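Local atomic coordinates of putative hexose oxidase (Nonomuraea sp. ATCC 39727, PDB entry 5AWV), a protein that probably oxidises a sugar of the glycopeptide antibiotic teicoplanin, using a flavin-adenine dinucleotide cofactor held covalently at two points. Residues N386-A397 with K440-D451; L47-N55 with G358-T366. All coordinates share one frame; numbering follows the deposited sequence.

Interaction 1 of 2, residues N386-A397 with K440-D451; sequences NMTHMDGIDYGA and KHLTWVRKLYAD. With T55 (8-methylnonanoic acid), chain Z.
The indole of W444 is the large bump of this contact, and 386-397 curls round it to make the hollow. With CG anti to the backbone N (chi1 180°), the ring is thrown off helix 438-452 into that curl. I393 lies over one face, its CG1 4.1 Å from the centroid of the W444 five-membered ring, while G396, having no side chain, lets its CA lie 3.5 Å from CZ3 of W444. At the edge sit M387 SD, a Met-aromatic contact near the ring plane, and the carbonyl of N386, which takes a hydrogen bond from W444 NE1. M390 CB and SD approach obliquely.

The helix is laid on the seven-stranded antiparallel sheet of the substrate-side domain: 386-397 leaves helix 377-387, passes a type II turn (M390 to I393) and enters strand 395-402, whose residues 395-397 run 9° from the direction of 440-451, 9.9 Å away at closest approach of the axes.

I393 also fills the next hollow, CD1 standing over the centre of the H441 ring. H441 NE2 accepts from D394 N at 3.1 Å, and ND1 bonds to N437 O. At the far end N386 fits against L448; its OD1 accepts from K447 NZ, while ND2 gives to A382 O and to D451 OD2, an oxygen that also holds K447 NZ in a salt bridge. D394 CB comes within 3.3 Å of CAD, a branch methyl of the 8-methylnonanoyl tail.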
loop_
_atom_site.group_PDB
_atom_site.type_symbol
_atom_site.label_atom_id
_atom_site.label_comp_id
_atom_site.label_asym_id
_atom_site.label_seq_id
_atom_site.Cartn_x
_atom_site.Cartn_y
_atom_site.Cartn_z
ATOM N N ASN A 386 -16.326 5.554 -23.548
ATOM C CA ASN A 386 -16.219 6.469 -22.444
ATOM C C ASN A 386 -14.958 7.329 -22.470
ATOM O O ASN A 386 -14.946 8.543 -22.082
ATOM C CB ASN A 386 -16.443 5.630 -21.126
ATOM C CG ASN A 386 -17.825 5.114 -21.001
ATOM O OD1 ASN A 386 -18.696 5.821 -20.538
ATOM N ND2 ASN A 386 -18.081 3.910 -21.403
ATOM N N MET A 387 -13.842 6.782 -22.963
ATOM C CA MET A 387 -12.616 7.563 -23.004
ATOM C C MET A 387 -12.638 8.706 -24.068
ATOM O O MET A 387 -11.806 9.597 -24.008
ATOM C CB MET A 387 -11.391 6.659 -23.296
ATOM C CG MET A 387 -10.882 5.812 -22.114
ATOM S SD MET A 387 -10.588 6.734 -20.608
ATOM C CE MET A 387 -9.339 7.875 -21.176
ATOM N N THR A 388 -13.493 8.573 -25.077
ATOM C CA THR A 388 -13.642 9.595 -26.098
ATOM C C THR A 388 -14.761 10.568 -25.813
ATOM O O THR A 388 -14.945 11.485 -26.604
ATOM C CB THR A 388 -13.803 8.957 -27.505
ATOM O OG1 THR A 388 -14.834 7.979 -27.532
ATOM C CG2 THR A 388 -12.567 8.338 -27.883
ATOM N N HIS A 389 -15.472 10.401 -24.693
ATOM C CA HIS A 389 -16.577 11.252 -24.242
ATOM C C HIS A 389 -16.414 11.662 -22.791
ATOM O O HIS A 389 -17.096 11.213 -21.873
ATOM C CB HIS A 389 -17.880 10.580 -24.592
ATOM C CG HIS A 389 -18.000 10.468 -26.092
ATOM N ND1 HIS A 389 -17.822 9.280 -26.779
ATOM C CD2 HIS A 389 -18.095 11.446 -27.041
ATOM C CE1 HIS A 389 -17.885 9.521 -28.086
ATOM N NE2 HIS A 389 -18.067 10.825 -28.270
ATOM N N MET A 390 -15.420 12.510 -22.620
ATOM C CA MET A 390 -15.005 12.960 -21.289
ATOM C C MET A 390 -14.919 14.477 -21.219
ATOM O O MET A 390 -13.949 15.060 -20.730
ATOM C CB MET A 390 -13.701 12.217 -20.872
ATOM C CG MET A 390 -12.432 12.467 -21.625
ATOM S SD MET A 390 -11.264 11.076 -21.248
ATOM C CE MET A 390 -10.637 11.691 -19.745
ATOM N N ASP A 391 -15.948 15.137 -21.747
ATOM C CA ASP A 391 -16.015 16.583 -21.649
ATOM C C ASP A 391 -16.266 16.956 -20.190
ATOM O O ASP A 391 -17.125 16.392 -19.536
ATOM C CB ASP A 391 -17.131 17.141 -22.545
ATOM C CG ASP A 391 -16.751 17.111 -24.053
ATOM O OD1 ASP A 391 -15.531 17.109 -24.376
ATOM O OD2 ASP A 391 -17.671 17.097 -24.916
ATOM N N GLY A 392 -15.463 17.873 -19.710
ATOM C CA GLY A 392 -15.533 18.343 -18.331
ATOM C C GLY A 392 -14.710 17.505 -17.359
ATOM O O GLY A 392 -14.610 17.849 -16.197
ATOM N N ILE A 393 -14.077 16.447 -17.841
ATOM C CA ILE A 393 -13.316 15.551 -16.973
ATOM C C ILE A 393 -11.904 15.993 -16.975
ATOM O O ILE A 393 -11.272 16.010 -18.041
ATOM C CB ILE A 393 -13.401 14.092 -17.453
ATOM C CG1 ILE A 393 -14.852 13.713 -17.630
ATOM C CG2 ILE A 393 -12.580 13.188 -16.505
ATOM C CD1 ILE A 393 -15.669 13.924 -16.339
ATOM N N ASP A 394 -11.396 16.408 -15.811
ATOM C CA ASP A 394 -10.027 16.826 -15.672
ATOM C C ASP A 394 -8.997 15.747 -15.997
ATOM O O ASP A 394 -8.039 15.988 -16.745
ATOM C CB ASP A 394 -9.737 17.351 -14.250
ATOM C CG ASP A 394 -10.486 18.663 -13.905
ATOM O OD1 ASP A 394 -11.064 19.272 -14.812
ATOM O OD2 ASP A 394 -10.509 19.043 -12.712
ATOM N N TYR A 395 -9.140 14.571 -15.371
ATOM C CA TYR A 395 -8.309 13.391 -15.719
ATOM C C TYR A 395 -9.155 12.192 -15.608
ATOM O O TYR A 395 -9.938 12.087 -14.673
ATOM C CB TYR A 395 -7.116 13.212 -14.779
ATOM C CG TYR A 395 -6.282 11.967 -15.096
ATOM C CD1 TYR A 395 -5.494 11.915 -16.245
ATOM C CD2 TYR A 395 -6.235 10.866 -14.219
ATOM C CE1 TYR A 395 -4.740 10.795 -16.576
ATOM C CE2 TYR A 395 -5.454 9.748 -14.503
ATOM C CZ TYR A 395 -4.741 9.688 -15.676
ATOM O OH TYR A 395 -3.970 8.607 -15.961
ATOM N N GLY A 396 -9.106 11.363 -16.651
ATOM C CA GLY A 396 -9.784 10.124 -16.663
ATOM C C GLY A 396 -8.882 9.144 -17.377
ATOM O O GLY A 396 -8.207 9.512 -18.383
ATOM N N ALA A 397 -8.826 7.895 -16.867
ATOM C CA ALA A 397 -7.939 6.907 -17.459
ATOM C C ALA A 397 -8.356 5.463 -17.155
ATOM O O ALA A 397 -9.098 5.188 -16.147
ATOM C CB ALA A 397 -6.507 7.167 -17.039
ATOM N N LYS A 440 -19.698 15.206 -11.239
ATOM C CA LYS A 440 -19.560 14.968 -12.691
ATOM C C LYS A 440 -18.441 13.884 -12.991
ATOM O O LYS A 440 -18.600 13.030 -13.886
ATOM C CB LYS A 440 -19.210 16.282 -13.358
ATOM C CG LYS A 440 -19.205 16.246 -14.847
ATOM C CD LYS A 440 -18.747 17.607 -15.380
ATOM C CE LYS A 440 -18.636 17.607 -16.906
ATOM N NZ LYS A 440 -19.923 17.435 -17.650
ATOM N N HIS A 441 -17.359 13.938 -12.229
ATOM C CA HIS A 441 -16.285 12.932 -12.354
ATOM C C HIS A 441 -16.696 11.553 -11.817
ATOM O O HIS A 441 -16.431 10.557 -12.454
ATOM C CB HIS A 441 -15.053 13.366 -11.675
ATOM C CG HIS A 441 -14.402 14.548 -12.288
ATOM N ND1 HIS A 441 -14.979 15.805 -12.270
ATOM C CD2 HIS A 441 -13.227 14.677 -12.947
ATOM C CE1 HIS A 441 -14.184 16.655 -12.892
ATOM N NE2 HIS A 441 -13.120 16.001 -13.313
ATOM N N LEU A 442 -17.360 11.493 -10.664
ATOM C CA LEU A 442 -17.912 10.256 -10.180
ATOM C C LEU A 442 -18.828 9.657 -11.205
ATOM O O LEU A 442 -18.803 8.464 -11.441
ATOM C CB LEU A 442 -18.648 10.437 -8.856
ATOM C CG LEU A 442 -17.763 10.844 -7.637
ATOM C CD1 LEU A 442 -18.561 10.844 -6.342
ATOM C CD2 LEU A 442 -16.541 9.965 -7.435
ATOM N N THR A 443 -19.680 10.477 -11.797
ATOM C CA THR A 443 -20.597 9.988 -12.803
ATOM C C THR A 443 -19.903 9.301 -13.976
ATOM O O THR A 443 -20.323 8.236 -14.412
ATOM C CB THR A 443 -21.527 11.143 -13.300
ATOM O OG1 THR A 443 -22.383 11.536 -12.203
ATOM C CG2 THR A 443 -22.379 10.674 -14.447
ATOM N N TRP A 444 -18.872 9.956 -14.462
ATOM C CA TRP A 444 -18.108 9.507 -15.615
ATOM C C TRP A 444 -17.412 8.157 -15.322
ATOM O O TRP A 444 -17.512 7.216 -16.055
ATOM C CB TRP A 444 -17.116 10.603 -15.977
ATOM C CG TRP A 444 -16.312 10.168 -17.158
ATOM C CD1 TRP A 444 -16.699 10.210 -18.452
ATOM C CD2 TRP A 444 -15.027 9.482 -17.133
ATOM N NE1 TRP A 444 -15.726 9.640 -19.274
ATOM C CE2 TRP A 444 -14.675 9.211 -18.498
ATOM C CE3 TRP A 444 -14.117 9.147 -16.113
ATOM C CZ2 TRP A 444 -13.488 8.515 -18.866
ATOM C CZ3 TRP A 444 -12.895 8.503 -16.475
ATOM C CH2 TRP A 444 -12.606 8.188 -17.848
ATOM N N VAL A 445 -16.696 8.066 -14.206
ATOM C CA VAL A 445 -15.946 6.808 -13.923
ATOM C C VAL A 445 -16.899 5.646 -13.636
ATOM O O VAL A 445 -16.647 4.493 -14.068
ATOM C CB VAL A 445 -14.906 7.080 -12.799
ATOM C CG1 VAL A 445 -15.550 7.074 -11.413
ATOM C CG2 VAL A 445 -13.783 6.097 -12.876
ATOM N N ARG A 446 -18.033 5.938 -12.962
ATOM C CA ARG A 446 -19.022 4.954 -12.688
ATOM C C ARG A 446 -19.707 4.470 -13.954
ATOM O O ARG A 446 -19.995 3.283 -14.080
ATOM C CB ARG A 446 -20.064 5.388 -11.647
ATOM C CG ARG A 446 -19.471 5.572 -10.280
ATOM C CD ARG A 446 -20.378 6.370 -9.373
ATOM N NE ARG A 446 -19.908 6.240 -7.996
ATOM C CZ ARG A 446 -20.228 7.056 -7.004
ATOM N NH1 ARG A 446 -21.059 8.079 -7.194
ATOM N NH2 ARG A 446 -19.736 6.825 -5.802
ATOM N N LYS A 447 -19.892 5.359 -14.927
ATOM C CA LYS A 447 -20.499 4.908 -16.199
ATOM C C LYS A 447 -19.474 4.014 -16.919
ATOM O O LYS A 447 -19.849 3.007 -17.434
ATOM C CB LYS A 447 -20.963 6.107 -17.094
ATOM C CG LYS A 447 -21.626 5.696 -18.384
ATOM C CD LYS A 447 -21.961 6.910 -19.278
ATOM C CE LYS A 447 -22.601 6.383 -20.578
ATOM N NZ LYS A 447 -21.522 5.972 -21.538
ATOM N N LEU A 448 -18.224 4.454 -17.003
ATOM C CA LEU A 448 -17.135 3.679 -17.607
ATOM C C LEU A 448 -17.097 2.239 -17.052
ATOM O O LEU A 448 -17.129 1.234 -17.806
ATOM C CB LEU A 448 -15.830 4.391 -17.380
ATOM C CG LEU A 448 -14.526 3.591 -17.586
ATOM C CD1 LEU A 448 -14.409 3.144 -19.016
ATOM C CD2 LEU A 448 -13.352 4.486 -17.225
ATOM N N TYR A 449 -17.187 2.153 -15.709
ATOM C CA TYR A 449 -17.068 0.869 -15.035
ATOM C C TYR A 449 -18.252 0.025 -15.287
ATOM O O TYR A 449 -18.101 -1.095 -15.698
ATOM C CB TYR A 449 -16.842 1.107 -13.532
ATOM C CG TYR A 449 -16.379 -0.072 -12.726
ATOM C CD1 TYR A 449 -15.019 -0.331 -12.607
ATOM C CD2 TYR A 449 -17.265 -0.719 -11.871
ATOM C CE1 TYR A 449 -14.533 -1.282 -11.710
ATOM C CE2 TYR A 449 -16.811 -1.686 -10.980
ATOM C CZ TYR A 449 -15.438 -1.983 -10.930
ATOM O OH TYR A 449 -14.985 -2.944 -10.055
ATOM N N ALA A 450 -19.460 0.590 -15.095
ATOM C CA ALA A 450 -20.713 -0.116 -15.321
ATOM C C ALA A 450 -20.860 -0.559 -16.793
ATOM O O ALA A 450 -21.317 -1.672 -17.057
ATOM C CB ALA A 450 -21.901 0.747 -14.911
ATOM N N ASP A 451 -20.350 0.231 -17.729
ATOM C CA ASP A 451 -20.476 -0.164 -19.179
ATOM C C ASP A 451 -19.548 -1.333 -19.441
ATOM O O ASP A 451 -19.921 -2.373 -20.072
ATOM C CB ASP A 451 -20.118 0.968 -20.112
ATOM C CG ASP A 451 -21.182 2.088 -20.152
ATOM O OD1 ASP A 451 -22.264 1.965 -19.562
ATOM O OD2 ASP A 451 -20.887 3.117 -20.734
HETATM C CAD T55 Z . -7.362 15.899 -12.522
HETATM C CAE T55 Z . -6.255 16.331 -11.595
HETATM C CAG T55 Z . -5.147 15.279 -11.558
HETATM C CAH T55 Z . -5.663 13.998 -10.894
HETATM C CAI T55 Z . -4.657 12.862 -11.034
HETATM C CAJ T55 Z . -5.175 11.594 -10.348
HETATM C CAK T55 Z . -3.996 10.682 -10.098
HETATM C CAL T55 Z . -4.367 9.476 -9.220
HETATM C CAF T55 Z . -5.717 17.654 -12.095
HETATM C C T55 Z . -3.144 8.551 -9.143
HETATM O O T55 Z . -2.050 8.834 -9.681
#

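Interaction 2 of 2, residues L47-N55 with G358-T366; sequences LRGANSRFN and GGRGPASKT. With NAG (2-acetamido-2-deoxy-beta-D-glucopyranose), chain B; N1L (2-amino-2-deoxy-beta-D-glucopyranuronic acid), chain C.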
loop_
_atom_site.group_PDB
_atom_site.type_symbol
_atom_site.label_atom_id
_atom_site.label_comp_id
_atom_site.label_asym_id
_atom_site.label_seq_id
_atom_site.Cartn_x
_atom_site.Cartn_y
_atom_site.Cartn_z
ATOM N N LEU A 47 -4.610 15.923 8.307
ATOM C CA LEU A 47 -4.599 16.164 6.846
ATOM C C LEU A 47 -3.584 15.350 6.131
ATOM O O LEU A 47 -3.218 15.659 5.013
ATOM C CB LEU A 47 -4.391 17.657 6.543
ATOM C CG LEU A 47 -5.559 18.564 6.883
ATOM C CD1 LEU A 47 -5.086 19.992 6.720
ATOM C CD2 LEU A 47 -6.853 18.298 6.101
ATOM N N ARG A 48 -3.031 14.342 6.755
ATOM C CA ARG A 48 -1.972 13.670 5.996
ATOM C C ARG A 48 -2.400 12.479 5.152
ATOM O O ARG A 48 -1.587 11.846 4.550
ATOM C CB ARG A 48 -0.821 13.321 6.891
ATOM C CG ARG A 48 -1.010 12.183 7.810
ATOM C CD ARG A 48 0.382 11.989 8.422
ATOM N NE ARG A 48 0.371 10.771 9.185
ATOM C CZ ARG A 48 0.698 9.548 8.742
ATOM N NH1 ARG A 48 1.234 9.341 7.554
ATOM N NH2 ARG A 48 0.564 8.548 9.576
ATOM N N GLY A 49 -3.688 12.232 5.049
ATOM C CA GLY A 49 -4.201 11.368 3.993
ATOM C C GLY A 49 -3.840 11.878 2.613
ATOM O O GLY A 49 -3.824 13.095 2.371
ATOM N N ALA A 50 -3.568 10.935 1.696
ATOM C CA ALA A 50 -3.280 11.219 0.304
ATOM C C ALA A 50 -4.442 11.750 -0.529
ATOM O O ALA A 50 -4.251 12.639 -1.391
ATOM C CB ALA A 50 -2.720 9.996 -0.377
ATOM N N ASN A 51 -5.631 11.221 -0.321
ATOM C CA ASN A 51 -6.713 11.564 -1.151
ATOM C C ASN A 51 -7.540 12.670 -0.503
ATOM O O ASN A 51 -8.258 12.439 0.459
ATOM C CB ASN A 51 -7.535 10.313 -1.493
ATOM C CG ASN A 51 -8.639 10.572 -2.535
ATOM O OD1 ASN A 51 -9.096 11.702 -2.742
ATOM N ND2 ASN A 51 -9.025 9.525 -3.242
ATOM N N SER A 52 -7.455 13.876 -1.072
ATOM C CA SER A 52 -8.174 15.039 -0.535
ATOM C C SER A 52 -9.685 15.043 -0.694
ATOM O O SER A 52 -10.302 15.870 -0.167
ATOM C CB SER A 52 -7.541 16.357 -1.088
ATOM O OG SER A 52 -7.701 16.318 -2.484
ATOM N N ARG A 53 -10.299 14.035 -1.259
ATOM C CA ARG A 53 -11.727 13.824 -1.154
ATOM C C ARG A 53 -12.242 13.573 0.264
ATOM O O ARG A 53 -13.378 13.868 0.548
ATOM C CB ARG A 53 -12.081 12.707 -2.091
ATOM C CG ARG A 53 -13.538 12.336 -2.215
ATOM C CD ARG A 53 -13.683 11.442 -3.422
ATOM N NE ARG A 53 -14.648 10.411 -3.208
ATOM C CZ ARG A 53 -14.408 9.102 -3.366
ATOM N NH1 ARG A 53 -13.195 8.564 -3.811
ATOM N NH2 ARG A 53 -15.432 8.304 -3.099
ATOM N N PHE A 54 -11.420 13.036 1.152
ATOM C CA PHE A 54 -11.862 12.618 2.477
ATOM C C PHE A 54 -11.336 13.498 3.619
ATOM O O PHE A 54 -10.131 13.794 3.703
ATOM C CB PHE A 54 -11.386 11.191 2.724
ATOM C CG PHE A 54 -11.575 10.254 1.554
ATOM C CD1 PHE A 54 -12.826 10.079 1.015
ATOM C CD2 PHE A 54 -10.527 9.522 1.066
ATOM C CE1 PHE A 54 -13.040 9.176 -0.029
ATOM C CE2 PHE A 54 -10.712 8.668 -0.012
ATOM C CZ PHE A 54 -11.972 8.494 -0.553
ATOM N N ASN A 55 -12.228 13.795 4.569
ATOM C CA ASN A 55 -11.897 14.598 5.729
ATOM C C ASN A 55 -12.630 14.108 6.907
ATOM O O ASN A 55 -13.755 13.663 6.781
ATOM C CB ASN A 55 -12.324 16.068 5.542
ATOM C CG ASN A 55 -11.431 16.756 4.570
ATOM O OD1 ASN A 55 -11.794 16.877 3.409
ATOM N ND2 ASN A 55 -10.202 17.070 4.982
ATOM N N GLY A 358 5.929 12.264 -0.356
ATOM C CA GLY A 358 5.095 13.267 -1.077
ATOM C C GLY A 358 3.973 13.926 -0.277
ATOM O O GLY A 358 4.133 15.067 0.199
ATOM N N GLY A 359 2.826 13.240 -0.167
ATOM C CA GLY A 359 1.753 13.646 0.744
ATOM C C GLY A 359 0.397 13.852 0.097
ATOM O O GLY A 359 -0.046 12.995 -0.670
ATOM N N ARG A 360 -0.267 14.975 0.409
ATOM C CA ARG A 360 -1.690 15.148 0.081
ATOM C C ARG A 360 -1.898 15.563 -1.359
ATOM O O ARG A 360 -1.373 16.562 -1.800
ATOM C CB ARG A 360 -2.343 16.162 0.992
ATOM C CG ARG A 360 -3.866 16.191 0.857
ATOM C CD ARG A 360 -4.437 16.990 2.013
ATOM N NE ARG A 360 -5.868 16.911 2.232
ATOM C CZ ARG A 360 -6.535 15.902 2.765
ATOM N NH1 ARG A 360 -5.948 14.736 3.036
ATOM N NH2 ARG A 360 -7.847 16.022 2.938
ATOM N N GLY A 361 -2.740 14.831 -2.064
ATOM C CA GLY A 361 -2.913 14.993 -3.500
ATOM C C GLY A 361 -4.278 15.520 -3.867
ATOM O O GLY A 361 -5.071 15.783 -3.008
ATOM N N PRO A 362 -4.569 15.627 -5.164
ATOM C CA PRO A 362 -5.904 16.033 -5.595
ATOM C C PRO A 362 -6.932 14.927 -5.324
ATOM O O PRO A 362 -6.600 13.806 -4.923
ATOM C CB PRO A 362 -5.718 16.258 -7.102
ATOM C CG PRO A 362 -4.731 15.185 -7.457
ATOM C CD PRO A 362 -3.823 14.978 -6.258
ATOM N N ALA A 363 -8.177 15.275 -5.464
ATOM C CA ALA A 363 -9.250 14.406 -5.157
ATOM C C ALA A 363 -9.364 13.356 -6.320
ATOM O O ALA A 363 -9.186 13.698 -7.446
ATOM C CB ALA A 363 -10.491 15.241 -4.998
ATOM N N SER A 364 -9.565 12.079 -6.035
ATOM C CA SER A 364 -9.661 11.081 -7.074
ATOM C C SER A 364 -10.566 9.940 -6.664
ATOM O O SER A 364 -10.873 9.760 -5.486
ATOM C CB SER A 364 -8.230 10.598 -7.413
ATOM O OG SER A 364 -7.739 9.782 -6.369
ATOM N N LYS A 365 -11.008 9.167 -7.633
ATOM C CA LYS A 365 -11.742 7.921 -7.416
ATOM C C LYS A 365 -11.200 6.891 -8.367
ATOM O O LYS A 365 -11.136 7.131 -9.595
ATOM C CB LYS A 365 -13.216 8.121 -7.717
ATOM C CG LYS A 365 -14.079 6.889 -7.764
ATOM C CD LYS A 365 -14.288 6.375 -6.413
ATOM C CE LYS A 365 -15.266 5.228 -6.397
ATOM N NZ LYS A 365 -15.272 4.658 -5.022
ATOM N N THR A 366 -10.816 5.725 -7.825
ATOM C CA THR A 366 -10.325 4.662 -8.593
ATOM C C THR A 366 -11.220 3.461 -8.337
ATOM O O THR A 366 -11.595 3.183 -7.181
ATOM C CB THR A 366 -8.877 4.301 -8.190
ATOM O OG1 THR A 366 -8.002 5.369 -8.430
ATOM C CG2 THR A 366 -8.376 3.091 -8.967
HETATM C C1 NAG B . 0.394 16.187 -7.079
HETATM C C2 NAG B . 0.581 16.695 -5.659
HETATM C C3 NAG B . -0.548 17.646 -5.285
HETATM C C4 NAG B . -0.696 18.778 -6.289
HETATM C C5 NAG B . -0.695 18.246 -7.718
HETATM C C6 NAG B . -0.686 19.435 -8.660
HETATM C C7 NAG B . 1.284 15.367 -3.646
HETATM C C8 NAG B . 2.257 16.486 -3.187
HETATM N N2 NAG B . 0.561 15.517 -4.774
HETATM O O3 NAG B . -0.266 18.216 -4.004
HETATM O O4 NAG B . -1.959 19.424 -6.039
HETATM O O5 NAG B . 0.455 17.355 -7.952
HETATM O O6 NAG B . -1.173 18.857 -9.872
HETATM O O7 NAG B . 1.221 14.328 -2.996
HETATM C C1 N1L C . -1.392 5.842 -8.401
HETATM C C2 N1L C . -2.925 6.095 -8.840
HETATM C C3 N1L C . -3.907 5.104 -8.186
HETATM C C4 N1L C . -3.429 3.708 -8.522
HETATM C C5 N1L C . -2.057 3.465 -7.837
HETATM C C6 N1L C . -1.544 2.011 -8.008
HETATM N N2 N1L C . -3.398 7.448 -8.557
HETATM O O3 N1L C . -5.299 5.261 -8.742
HETATM O O4 N1L C . -4.456 2.664 -8.127
HETATM O O5 N1L C . -1.045 4.360 -8.449
HETATM O O6B N1L C . -0.764 1.785 -9.177
HETATM O O6A N1L C . -2.588 1.136 -8.172
HETATM O O HOH W 1 -6.235 13.231 5.852
HETATM O O HOH W 2 -7.506 11.957 3.061
HETATM O O HOH W 3 -16.717 6.159 -3.018
#
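The carbonyl oxygen of S364 is gripped by two side chains of 47-55: N51 ND2 at 2.9 Å, almost straight (174°), and R53 NH1 at 3.1 Å. The oxygen lies in the amide plane of N51, although ND2 itself stands above the S364 carbonyl plane. N51 reaches it because CG is anti to the backbone N (chi1 -173°). The amide thus turns its polar end to the S364 backbone, holding O firmly through ND2 and N only weakly through OD1; OD1 also accepts from R53 N in an Asx turn, which helps fix the rotation of the amide.

Further along, S52 OG gives to G361 O at 2.7 Å, in the carbonyl plane on a lone pair, and G361 N answers with a bond to A50 O.

R360 runs out extended from CG to NE and slides its guanidinium between L47 CD2 over one face and S52 CA over the other. NH1 gives to G49 O at 2.8 Å, and more weakly to a water that also binds G49 N; a second water accepts from NH1 and lies 2.8 Å from N51 O. NH2 gives to F54 O.

The loop 47-55 thus joins the flavin side to the substrate side: A50 packs on H91, to which the flavin is covalently bound, while P362 and T366 line the pockets of the acyl tail and the aminoglucuronic acid.

R53 NH2 and K365 NZ come to 4.1 Å. K365 is paired with D475, and R53 has a long, weak ion pair with E438, so the carboxylates probably offset the repulsion between the two cations.

In the fold
Both contacts reach the seven-stranded sheet, in series along the chain: strand 363-371 of interaction 2 leads into helix 377-387, where interaction 1 opens. They touch through K365, whose CB and CG pack on L442 and V445 of helix 438-452, the helix that brings W444 to interaction 1. Each is partly buried, yet their chemistry differs. Interaction 1 lies farther out, its centre about 23 Å from the centre of the chain, and is an apolar ring-in-hollow fit with polar ends. Interaction 2, its centre about 15 Å from that of the chain, relies on backbone carbonyls, an arginine and waters, close to the flavin. The acyl tail touches both, at D394 and Y395 in one and P362 in the other.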